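Local structure of enoyl-CoA hydratase (3T3W) at residues Ala55-Arg58 / Ala59-Asn63; Leu107-Ser110 / Leu111-Arg114; Pro221-Ala224 / Leu225-Ala228; Asn233-Leu236 / Asp237-Phe241. The protein probably catalyses the reversible hydration of enoyl-CoA thioesters in lipid metabolism, as a six-chain member of the crotonase-like family. All coordinates share one frame; numbering follows the deposited sequence.

Contact 1 of 4, residues Ala55-Arg58 / Ala59-Asn63; sequences AWTR and AAEDN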
loop_
_atom_site.group_PDB
_atom_site.type_symbol
_atom_site.label_atom_id
_atom_site.label_comp_id
_atom_site.label_asym_id
_atom_site.label_seq_id
_atom_site.Cartn_x
_atom_site.Cartn_y
_atom_site.Cartn_z
ATOM N N ALA F 55 -27.368 15.361 -12.659
ATOM C CA ALA F 55 -26.776 16.649 -13.021
ATOM C C ALA F 55 -25.252 16.493 -13.237
ATOM O O ALA F 55 -24.686 17.012 -14.206
ATOM C CB ALA F 55 -27.053 17.692 -11.910
ATOM N N TRP F 56 -24.572 15.779 -12.340
ATOM C CA TRP F 56 -23.147 15.509 -12.536
ATOM C C TRP F 56 -22.902 14.761 -13.830
ATOM O O TRP F 56 -21.980 15.076 -14.579
ATOM C CB TRP F 56 -22.609 14.680 -11.388
ATOM C CG TRP F 56 -22.183 15.469 -10.184
ATOM C CD1 TRP F 56 -22.913 15.774 -9.052
ATOM C CD2 TRP F 56 -20.828 15.996 -9.931
ATOM N NE1 TRP F 56 -22.137 16.465 -8.146
ATOM C CE2 TRP F 56 -20.860 16.614 -8.628
ATOM C CE3 TRP F 56 -19.649 16.012 -10.659
ATOM C CZ2 TRP F 56 -19.738 17.222 -8.075
ATOM C CZ3 TRP F 56 -18.517 16.607 -10.102
ATOM C CH2 TRP F 56 -18.557 17.212 -8.843
ATOM N N THR F 57 -23.736 13.780 -14.107
ATOM C CA THR F 57 -23.620 13.007 -15.352
ATOM C C THR F 57 -23.850 13.886 -16.572
ATOM O O THR F 57 -23.085 13.839 -17.559
ATOM C CB THR F 57 -24.574 11.803 -15.324
ATOM O OG1 THR F 57 -24.116 10.885 -14.337
ATOM C CG2 THR F 57 -24.626 11.135 -16.732
ATOM N N ARG F 58 -24.846 14.754 -16.487
ATOM C CA ARG F 58 -25.164 15.650 -17.603
ATOM C C ARG F 58 -23.949 16.533 -17.941
ATOM O O ARG F 58 -23.525 16.678 -19.129
ATOM C CB ARG F 58 -26.378 16.512 -17.228
ATOM C CG ARG F 58 -27.094 17.190 -18.389
ATOM C CD ARG F 58 -28.613 17.283 -18.149
ATOM N NE ARG F 58 -28.887 17.981 -16.943
ATOM C CZ ARG F 58 -29.447 17.516 -15.807
ATOM N NH1 ARG F 58 -29.539 18.370 -14.804
ATOM N NH2 ARG F 58 -29.965 16.281 -15.636
ATOM N N ALA F 59 -23.337 17.077 -16.888
ATOM C CA ALA F 59 -22.164 17.944 -17.043
ATOM C C ALA F 59 -20.944 17.186 -17.568
ATOM O O ALA F 59 -20.173 17.697 -18.422
ATOM C CB ALA F 59 -21.819 18.545 -15.698
ATOM N N ALA F 60 -20.753 16.004 -17.024
ATOM C CA ALA F 60 -19.657 15.106 -17.448
ATOM C C ALA F 60 -19.747 14.779 -18.933
ATOM O O ALA F 60 -18.728 14.723 -19.623
ATOM C CB ALA F 60 -19.683 13.826 -16.604
ATOM N N GLU F 61 -20.960 14.556 -19.427
ATOM C CA GLU F 61 -21.162 14.123 -20.814
ATOM C C GLU F 61 -21.280 15.260 -21.811
ATOM O O GLU F 61 -21.309 15.009 -23.021
ATOM C CB GLU F 61 -22.397 13.216 -20.912
ATOM C CG GLU F 61 -22.201 11.935 -20.134
ATOM C CD GLU F 61 -23.362 10.964 -20.195
ATOM O OE1 GLU F 61 -24.470 11.326 -20.649
ATOM O OE2 GLU F 61 -23.146 9.810 -19.774
ATOM N N ASP F 62 -21.379 16.499 -21.341
ATOM C CA ASP F 62 -21.599 17.638 -22.232
ATOM C C ASP F 62 -20.246 18.174 -22.705
ATOM O O ASP F 62 -19.524 18.763 -21.925
ATOM C CB ASP F 62 -22.398 18.741 -21.523
ATOM C CG ASP F 62 -22.808 19.920 -22.456
ATOM O OD1 ASP F 62 -22.290 20.037 -23.597
ATOM O OD2 ASP F 62 -23.653 20.746 -22.019
ATOM N N ASN F 63 -19.909 18.001 -23.994
ATOM C CA ASN F 63 -18.642 18.546 -24.522
ATOM C C ASN F 63 -18.534 20.062 -24.496
ATOM O O ASN F 63 -17.442 20.592 -24.631
ATOM C CB ASN F 63 -18.403 18.088 -25.954
ATOM C CG ASN F 63 -18.273 16.601 -26.062
ATOM O OD1 ASN F 63 -17.856 15.902 -25.119
ATOM N ND2 ASN F 63 -18.649 16.084 -27.229
#
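From Ala55 to Ala60 the backbone is alpha-helix, with Ala59 N on Ala55 O at 3.0 Å and Ala60 N on Trp56 O at 2.9 Å, and the chain has left the helix by Asp62. The third bond, from Glu61 N to Thr57 O, is also 2.9 Å but less straight (147° at the hydrogen), and the same N-H makes a weak second bond to Arg58 O at 3.3 Å. Thr57 and Glu61, one turn apart, lie side by side and point the same way. The methyl does the touching: CG2 of Thr57 stands anti to its own nitrogen (chi1 -68° for OG1) and meets Glu61 OE2 at 3.6 Å, while Thr57 OG1 is turned back to a weak bond with Asp53 O. Arg58 bends at chi2 and chi3, folding its guanidinium over Ala55, whose CA lies 3.6 Å above one face, and Tyr24 meets it in a cation-pi contact. Ala59 packs on Ile68 and Ala31 of the sheet. The helix belongs to the beta-alpha-beta unit 30-35, 46-61, 67-72. The segments are joined chiefly by main-chain bonds; the side-chain contacts of Thr57 with Glu61 are van der Waals in kind, and the charge of Arg58 is met by an aromatic ring.

Contact 2 of 4, residues Leu107-Ser110 / Leu111-Arg114; sequences LEYS and LRWR
Arg112 N bonds Glu108 O, one turn earlier, at 2.9 Å, and the side chains of the same two residues form a salt bridge. Arg112 NH2 gives a nearly straight bond to Glu108 OE2 at 3.1 Å (168° at the hydrogen), and NH1 forms a further salt bridge with Asp53 of helix 46-61. Glu108 OE2 sits at the edge of the guanidinium, in its plane, and offers its anti lone pair, the one away from the other carboxylate oxygen; the carboxylate and guanidinium planes are 68° apart. Glu108 reaches there extended, CG anti to the backbone N, whereas Arg112 bends at chi3 to turn back along the helix. Two acidic partners would be expected to stabilise its positive charge. Alongside Arg112 runs Tyr109, whose CD1 comes within 3.3 Å of Arg112 NH1. Tyr109 also meets Trp113, which lies on the same side of the phenol ring plane as Arg112 NH1: Tyr109 CB lies over the six-membered ring of Trp113, 4.1 Å from its centroid and 28° off the normal, a CH-pi contact. Tyr109 O, which accepts Trp113 N at 3.0 Å, also lies 3.1 Å above that indole plane. This is an i to i+4 face of helix 95-115 turned toward helix 46-61 in the crotonase-like fold: Trp113 NE1 bonds Asp53, Tyr109 OH bonds Asp50, and the indole stacks on Trp56. Leu107 and Leu111 take a different side of the helix, with Leu107 CG and Leu111 CD1 4.3 Å apart, and both touch Gln246 of helix 241-263. The buried hydroxyl of Ser110 is satisfied by Leu134 O.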
loop_
_atom_site.group_PDB
_atom_site.type_symbol
_atom_site.label_atom_id
_atom_site.label_comp_id
_atom_site.label_asym_id
_atom_site.label_seq_id
_atom_site.Cartn_x
_atom_site.Cartn_y
_atom_site.Cartn_z
ATOM N N LEU F 107 -21.975 6.201 -0.930
ATOM C CA LEU F 107 -20.599 5.852 -1.327
ATOM C C LEU F 107 -20.354 5.887 -2.844
ATOM O O LEU F 107 -19.427 6.576 -3.322
ATOM C CB LEU F 107 -20.250 4.474 -0.783
ATOM C CG LEU F 107 -18.779 4.060 -0.896
ATOM C CD1 LEU F 107 -17.922 4.985 -0.067
ATOM C CD2 LEU F 107 -18.596 2.627 -0.433
ATOM N N GLU F 108 -21.149 5.138 -3.611
ATOM C CA GLU F 108 -20.930 5.005 -5.052
ATOM C C GLU F 108 -21.129 6.358 -5.770
ATOM O O GLU F 108 -20.334 6.736 -6.640
ATOM C CB GLU F 108 -21.858 3.936 -5.656
ATOM C CG GLU F 108 -21.746 3.701 -7.162
ATOM C CD GLU F 108 -22.872 2.830 -7.723
ATOM O OE1 GLU F 108 -23.256 1.837 -7.048
ATOM O OE2 GLU F 108 -23.392 3.166 -8.832
ATOM N N TYR F 109 -22.164 7.107 -5.381
ATOM C CA TYR F 109 -22.408 8.407 -5.991
ATOM C C TYR F 109 -21.236 9.336 -5.743
ATOM O O TYR F 109 -20.757 9.968 -6.656
ATOM C CB TYR F 109 -23.670 9.028 -5.420
ATOM C CG TYR F 109 -25.006 8.570 -6.019
ATOM C CD1 TYR F 109 -25.112 7.478 -6.882
ATOM C CD2 TYR F 109 -26.190 9.229 -5.667
ATOM C CE1 TYR F 109 -26.351 7.062 -7.393
ATOM C CE2 TYR F 109 -27.431 8.815 -6.184
ATOM C CZ TYR F 109 -27.514 7.741 -7.029
ATOM O OH TYR F 109 -28.768 7.315 -7.526
ATOM N N SER F 110 -20.791 9.419 -4.497
ATOM C CA SER F 110 -19.741 10.369 -4.134
ATOM C C SER F 110 -18.430 9.995 -4.855
ATOM O O SER F 110 -17.724 10.877 -5.352
ATOM C CB SER F 110 -19.564 10.471 -2.626
ATOM O OG SER F 110 -20.610 11.197 -1.993
ATOM N N LEU F 111 -18.111 8.700 -4.941
ATOM C CA LEU F 111 -16.928 8.279 -5.703
ATOM C C LEU F 111 -17.039 8.582 -7.201
ATOM O O LEU F 111 -16.073 9.031 -7.813
ATOM C CB LEU F 111 -16.610 6.794 -5.448
ATOM C CG LEU F 111 -15.879 6.520 -4.141
ATOM C CD1 LEU F 111 -15.868 4.996 -3.885
ATOM C CD2 LEU F 111 -14.443 7.077 -4.151
ATOM N N ARG F 112 -18.220 8.394 -7.774
ATOM C CA ARG F 112 -18.431 8.695 -9.153
ATOM C C ARG F 112 -18.196 10.184 -9.418
ATOM O O ARG F 112 -17.501 10.539 -10.384
ATOM C CB ARG F 112 -19.859 8.323 -9.577
ATOM C CG ARG F 112 -20.086 8.707 -11.004
ATOM C CD ARG F 112 -21.127 7.867 -11.656
ATOM N NE ARG F 112 -22.435 7.884 -11.042
ATOM C CZ ARG F 112 -23.022 6.826 -10.479
ATOM N NH1 ARG F 112 -24.274 6.906 -10.042
ATOM N NH2 ARG F 112 -22.370 5.678 -10.338
ATOM N N TRP F 113 -18.696 11.055 -8.546
ATOM C CA TRP F 113 -18.467 12.504 -8.745
ATOM C C TRP F 113 -16.985 12.867 -8.629
ATOM O O TRP F 113 -16.453 13.671 -9.426
ATOM C CB TRP F 113 -19.269 13.294 -7.742
ATOM C CG TRP F 113 -20.729 12.951 -7.766
ATOM C CD1 TRP F 113 -21.488 12.431 -8.815
ATOM C CD2 TRP F 113 -21.646 13.070 -6.638
ATOM N NE1 TRP F 113 -22.807 12.228 -8.407
ATOM C CE2 TRP F 113 -22.953 12.618 -7.108
ATOM C CE3 TRP F 113 -21.500 13.494 -5.324
ATOM C CZ2 TRP F 113 -24.062 12.578 -6.264
ATOM C CZ3 TRP F 113 -22.614 13.456 -4.487
ATOM C CH2 TRP F 113 -23.873 13.011 -4.956
ATOM N N ARG F 114 -16.327 12.277 -7.638
ATOM C CA ARG F 114 -14.905 12.432 -7.433
ATOM C C ARG F 114 -14.123 12.175 -8.720
ATOM O O ARG F 114 -13.130 12.879 -8.994
ATOM C CB ARG F 114 -14.431 11.522 -6.286
ATOM C CG ARG F 114 -12.972 11.674 -5.879
ATOM C CD ARG F 114 -12.091 10.609 -6.514
ATOM N NE ARG F 114 -10.761 10.598 -5.884
ATOM C CZ ARG F 114 -9.783 9.755 -6.222
ATOM N NH1 ARG F 114 -9.967 8.875 -7.218
ATOM N NH2 ARG F 114 -8.628 9.815 -5.550
#

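Contact 3 of 4, residues Pro221-Ala224 / Leu225-Ala228; sequences PPFA and LRQA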
loop_
_atom_site.group_PDB
_atom_site.type_symbol
_atom_site.label_atom_id
_atom_site.label_comp_id
_atom_site.label_asym_id
_atom_site.label_seq_id
_atom_site.Cartn_x
_atom_site.Cartn_y
_atom_site.Cartn_z
ATOM N N PRO F 221 -6.772 23.622 -21.852
ATOM C CA PRO F 221 -7.121 22.471 -22.668
ATOM C C PRO F 221 -7.729 21.340 -21.822
ATOM O O PRO F 221 -7.168 20.974 -20.774
ATOM C CB PRO F 221 -5.778 22.035 -23.272
ATOM C CG PRO F 221 -4.878 23.231 -23.130
ATOM C CD PRO F 221 -5.320 23.872 -21.853
ATOM N N PRO F 222 -8.888 20.817 -22.250
ATOM C CA PRO F 222 -9.566 19.783 -21.501
ATOM C C PRO F 222 -8.767 18.528 -21.215
ATOM O O PRO F 222 -8.879 18.001 -20.107
ATOM C CB PRO F 222 -10.818 19.476 -22.321
ATOM C CG PRO F 222 -11.045 20.700 -23.145
ATOM C CD PRO F 222 -9.683 21.247 -23.425
ATOM N N PHE F 223 -7.939 18.043 -22.137
ATOM C CA PHE F 223 -7.224 16.801 -21.822
ATOM C C PHE F 223 -6.128 17.057 -20.780
ATOM O O PHE F 223 -5.830 16.154 -20.006
ATOM C CB PHE F 223 -6.646 16.094 -23.059
ATOM C CG PHE F 223 -6.186 14.658 -22.795
ATOM C CD1 PHE F 223 -7.092 13.682 -22.326
ATOM C CD2 PHE F 223 -4.870 14.277 -23.024
ATOM C CE1 PHE F 223 -6.666 12.356 -22.079
ATOM C CE2 PHE F 223 -4.439 12.971 -22.793
ATOM C CZ PHE F 223 -5.334 12.019 -22.326
ATOM N N ALA F 224 -5.506 18.230 -20.824
ATOM C CA ALA F 224 -4.473 18.609 -19.838
ATOM C C ALA F 224 -5.104 18.730 -18.457
ATOM O O ALA F 224 -4.515 18.333 -17.472
ATOM C CB ALA F 224 -3.853 19.938 -20.221
ATOM N N LEU F 225 -6.292 19.329 -18.382
ATOM C CA LEU F 225 -7.068 19.378 -17.106
ATOM C C LEU F 225 -7.415 17.998 -16.599
ATOM O O LEU F 225 -7.278 17.717 -15.410
ATOM C CB LEU F 225 -8.378 20.222 -17.218
ATOM C CG LEU F 225 -8.192 21.723 -17.491
ATOM C CD1 LEU F 225 -9.540 22.367 -17.856
ATOM C CD2 LEU F 225 -7.539 22.435 -16.311
ATOM N N ARG F 226 -7.905 17.148 -17.501
ATOM C CA ARG F 226 -8.257 15.771 -17.136
ATOM C C ARG F 226 -7.010 15.067 -16.541
ATOM O O ARG F 226 -7.103 14.403 -15.515
ATOM C CB ARG F 226 -8.720 14.981 -18.379
ATOM C CG ARG F 226 -9.022 13.516 -18.067
ATOM C CD ARG F 226 -9.574 12.733 -19.285
ATOM N NE ARG F 226 -10.014 11.397 -18.829
ATOM C CZ ARG F 226 -11.014 10.695 -19.347
ATOM N NH1 ARG F 226 -11.315 9.516 -18.810
ATOM N NH2 ARG F 226 -11.701 11.143 -20.398
ATOM N N GLN F 227 -5.877 15.200 -17.211
ATOM C CA GLN F 227 -4.721 14.429 -16.759
ATOM C C GLN F 227 -4.014 15.063 -15.544
ATOM O O GLN F 227 -3.451 14.315 -14.744
ATOM C CB GLN F 227 -3.782 14.091 -17.888
ATOM C CG GLN F 227 -4.395 13.150 -18.979
ATOM C CD GLN F 227 -4.904 11.804 -18.469
ATOM O OE1 GLN F 227 -5.958 11.712 -17.860
ATOM N NE2 GLN F 227 -4.107 10.756 -18.676
ATOM N N ALA F 228 -4.129 16.382 -15.347
ATOM C CA ALA F 228 -3.698 17.007 -14.076
ATOM C C ALA F 228 -4.542 16.456 -12.936
ATOM O O ALA F 228 -4.027 16.098 -11.867
ATOM C CB ALA F 228 -3.819 18.545 -14.097
#
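The torsions bring Phe223 and Gln227 together: CG of Phe223 is anti to the backbone N (chi1 -167°), bringing the ring forward along the helix, while Gln227 puts CG beside its own nitrogen and bends again at chi2. Gln227 CG consequently lies over one face of the phenyl ring, 3.8 Å from its centroid and 18° off the normal, a CH-pi contact. The amide, its plane 15° from that of the ring, runs on past the CZ end, with Gln227 CD 3.9 Å from Phe223 CZ. Arg226, extended from CG to NE, brings CD to 4.0 Å from Phe223 CD1 before leading away. Beneath these groups the helix starts at Pro221, its N-cap residue, whose O accepts Leu225 N at 3.0 Å; Pro222, lacking an N-H, suits the first turn, where no such donor is needed. Helix 222-239 here works largely between subunits. Gln227 NE2 bonds Thr254 of the second subunit, while Tyr99 of the third subunit meets Phe223 edge-to-face and Ser103 of that subunit receives Arg226 NH1. Within its own chain Leu225 packs on Pro119, at the start of the segment leading into strand 120-124, and Arg226 on Pro117 just after helix 95-115.

Contact 4 of 4, residues Asn233-Leu236 / Asp237-Phe241; sequences NQTL and DVQGF. With EDO (1,2-ethanediol), chain H.
Leu236 O takes Phe241 N at 2.9 Å, while Gly240 N bonds Asp237 O at 3.0 Å. Before this turn the backbone bonds are regular, with Val238 N on Gln234 O at 2.8 Å. One water bridges two side chains, donating to Gln234 OE1 at 2.8 Å and to Asp237 OD2 at 2.6 Å. The Gln234 amide and Asp237 carboxylate cross at about a right angle, their planes 68° apart, and the water joins them. Asp237 OD2 has a stronger partner in Arg114, whose salt bridge would be expected to hold the carboxylate ionised; Gln234 NE2 goes to Ala243 O of the third subunit and Ser247 OG of the second. The amide oxygen of Asn233 receives Lys177 of the second subunit and a weak bond from the O2 of an ethanediol, probably from the crystallisation liquor. Among van der Waals contacts, Gln234, bent at chi2 (64°), places NE2 3.5 Å from Val238 CG2. Gln239 instead runs extended beyond CG, bringing OE1 to 3.4 Å from Leu236 CD2. Leu236 CB meets Phe241 CB at 4.0 Å across the turn, and the Phe241 ring meets Trp169 edge-to-face. Positive phi at Gly240 (117°), together with two bonds back into the last turn, defines a Schellman motif. Gly240 is also the N-cap of helix 241-263, making this the junction between helix 222-239 and helix 241-263 of a crotonase-like subunit.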
loop_
_atom_site.group_PDB
_atom_site.type_symbol
_atom_site.label_atom_id
_atom_site.label_comp_id
_atom_site.label_asym_id
_atom_site.label_seq_id
_atom_site.Cartn_x
_atom_site.Cartn_y
_atom_site.Cartn_z
ATOM N N ASN F 233 -5.354 12.519 -8.313
ATOM C CA ASN F 233 -6.301 11.504 -7.837
ATOM C C ASN F 233 -5.687 10.091 -7.860
ATOM O O ASN F 233 -5.944 9.293 -6.949
ATOM C CB ASN F 233 -7.634 11.535 -8.592
ATOM C CG ASN F 233 -8.561 12.630 -8.095
ATOM O OD1 ASN F 233 -8.201 13.374 -7.198
ATOM N ND2 ASN F 233 -9.765 12.753 -8.688
ATOM N N GLN F 234 -4.886 9.798 -8.859
ATOM C CA GLN F 234 -4.197 8.517 -8.937
ATOM C C GLN F 234 -3.083 8.429 -7.871
ATOM O O GLN F 234 -2.889 7.373 -7.269
ATOM C CB GLN F 234 -3.625 8.265 -10.358
ATOM C CG GLN F 234 -2.745 7.057 -10.465
ATOM C CD GLN F 234 -3.466 5.725 -10.186
ATOM O OE1 GLN F 234 -4.675 5.677 -9.958
ATOM N NE2 GLN F 234 -2.698 4.642 -10.192
ATOM N N THR F 235 -2.372 9.529 -7.610
ATOM C CA THR F 235 -1.447 9.572 -6.486
ATOM C C THR F 235 -2.191 9.203 -5.172
ATOM O O THR F 235 -1.729 8.364 -4.421
ATOM C CB THR F 235 -0.728 10.930 -6.346
ATOM O OG1 THR F 235 0.141 11.103 -7.474
ATOM C CG2 THR F 235 0.122 10.979 -5.066
ATOM N N LEU F 236 -3.359 9.800 -4.942
ATOM C CA LEU F 236 -4.189 9.484 -3.766
ATOM C C LEU F 236 -4.631 8.026 -3.733
ATOM O O LEU F 236 -4.538 7.350 -2.689
ATOM C CB LEU F 236 -5.410 10.404 -3.699
ATOM C CG LEU F 236 -5.143 11.871 -3.377
ATOM C CD1 LEU F 236 -6.386 12.743 -3.538
ATOM C CD2 LEU F 236 -4.547 12.054 -1.989
ATOM N N ASP F 237 -5.010 7.485 -4.883
ATOM C CA ASP F 237 -5.388 6.067 -4.899
ATOM C C ASP F 237 -4.187 5.095 -4.681
ATOM O O ASP F 237 -4.348 4.082 -3.978
ATOM C CB ASP F 237 -6.155 5.774 -6.201
ATOM C CG ASP F 237 -7.563 6.335 -6.161
ATOM O OD1 ASP F 237 -8.193 6.290 -5.064
ATOM O OD2 ASP F 237 -8.092 6.774 -7.234
ATOM N N VAL F 238 -3.004 5.432 -5.210
ATOM C CA VAL F 238 -1.770 4.705 -4.860
ATOM C C VAL F 238 -1.470 4.778 -3.365
ATOM O O VAL F 238 -1.065 3.777 -2.759
ATOM C CB VAL F 238 -0.579 5.128 -5.729
ATOM C CG1 VAL F 238 0.715 4.503 -5.231
ATOM C CG2 VAL F 238 -0.890 4.744 -7.205
ATOM N N GLN F 239 -1.663 5.963 -2.786
ATOM C CA GLN F 239 -1.568 6.166 -1.334
ATOM C C GLN F 239 -2.585 5.365 -0.542
ATOM O O GLN F 239 -2.420 5.236 0.665
ATOM C CB GLN F 239 -1.731 7.633 -0.953
ATOM C CG GLN F 239 -0.583 8.539 -1.382
ATOM C CD GLN F 239 -0.850 10.007 -1.053
ATOM O OE1 GLN F 239 -1.944 10.382 -0.557
ATOM N NE2 GLN F 239 0.169 10.851 -1.248
ATOM N N GLY F 240 -3.641 4.892 -1.168
ATOM C CA GLY F 240 -4.642 4.055 -0.501
ATOM C C GLY F 240 -6.041 4.631 -0.417
ATOM O O GLY F 240 -6.906 4.043 0.244
ATOM N N PHE F 241 -6.323 5.728 -1.116
ATOM C CA PHE F 241 -7.604 6.385 -0.967
ATOM C C PHE F 241 -8.804 5.487 -1.257
ATOM O O PHE F 241 -9.661 5.317 -0.396
ATOM C CB PHE F 241 -7.661 7.694 -1.784
ATOM C CG PHE F 241 -8.941 8.428 -1.636
ATOM C CD1 PHE F 241 -9.219 9.113 -0.465
ATOM C CD2 PHE F 241 -9.881 8.454 -2.640
ATOM C CE1 PHE F 241 -10.431 9.778 -0.274
ATOM C CE2 PHE F 241 -11.094 9.159 -2.459
ATOM C CZ PHE F 241 -11.378 9.785 -1.266
HETATM C C1 EDO H . -9.639 16.899 -3.449
HETATM O O1 EDO H . -9.046 17.455 -4.587
HETATM C C2 EDO H . -9.154 15.494 -3.241
HETATM O O2 EDO H . -9.669 14.692 -4.327
HETATM O O HOH W 1 -7.177 6.911 -9.667
#

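Overall arrangement
Contact 2 is the most central of the four, its centre about 9 Å from that of the chain, and it is the hub: it touches both contact 1 and contact 4, while contact 3 touches none of the others. Contact 1, partly buried, relies on main-chain bonds and touches no other chain of the assembly. Contacts 3 and 4 share helix 222-239, one at its start and one at its close, with centres about 18 Å apart. Both are buried although peripheral in their own chain, consistent with neighbouring subunits packing on them. Several of their polar side chains, such as Gln227 and Gln234, find partners on neighbouring subunits, whereas those of contact 2 pair within the chain.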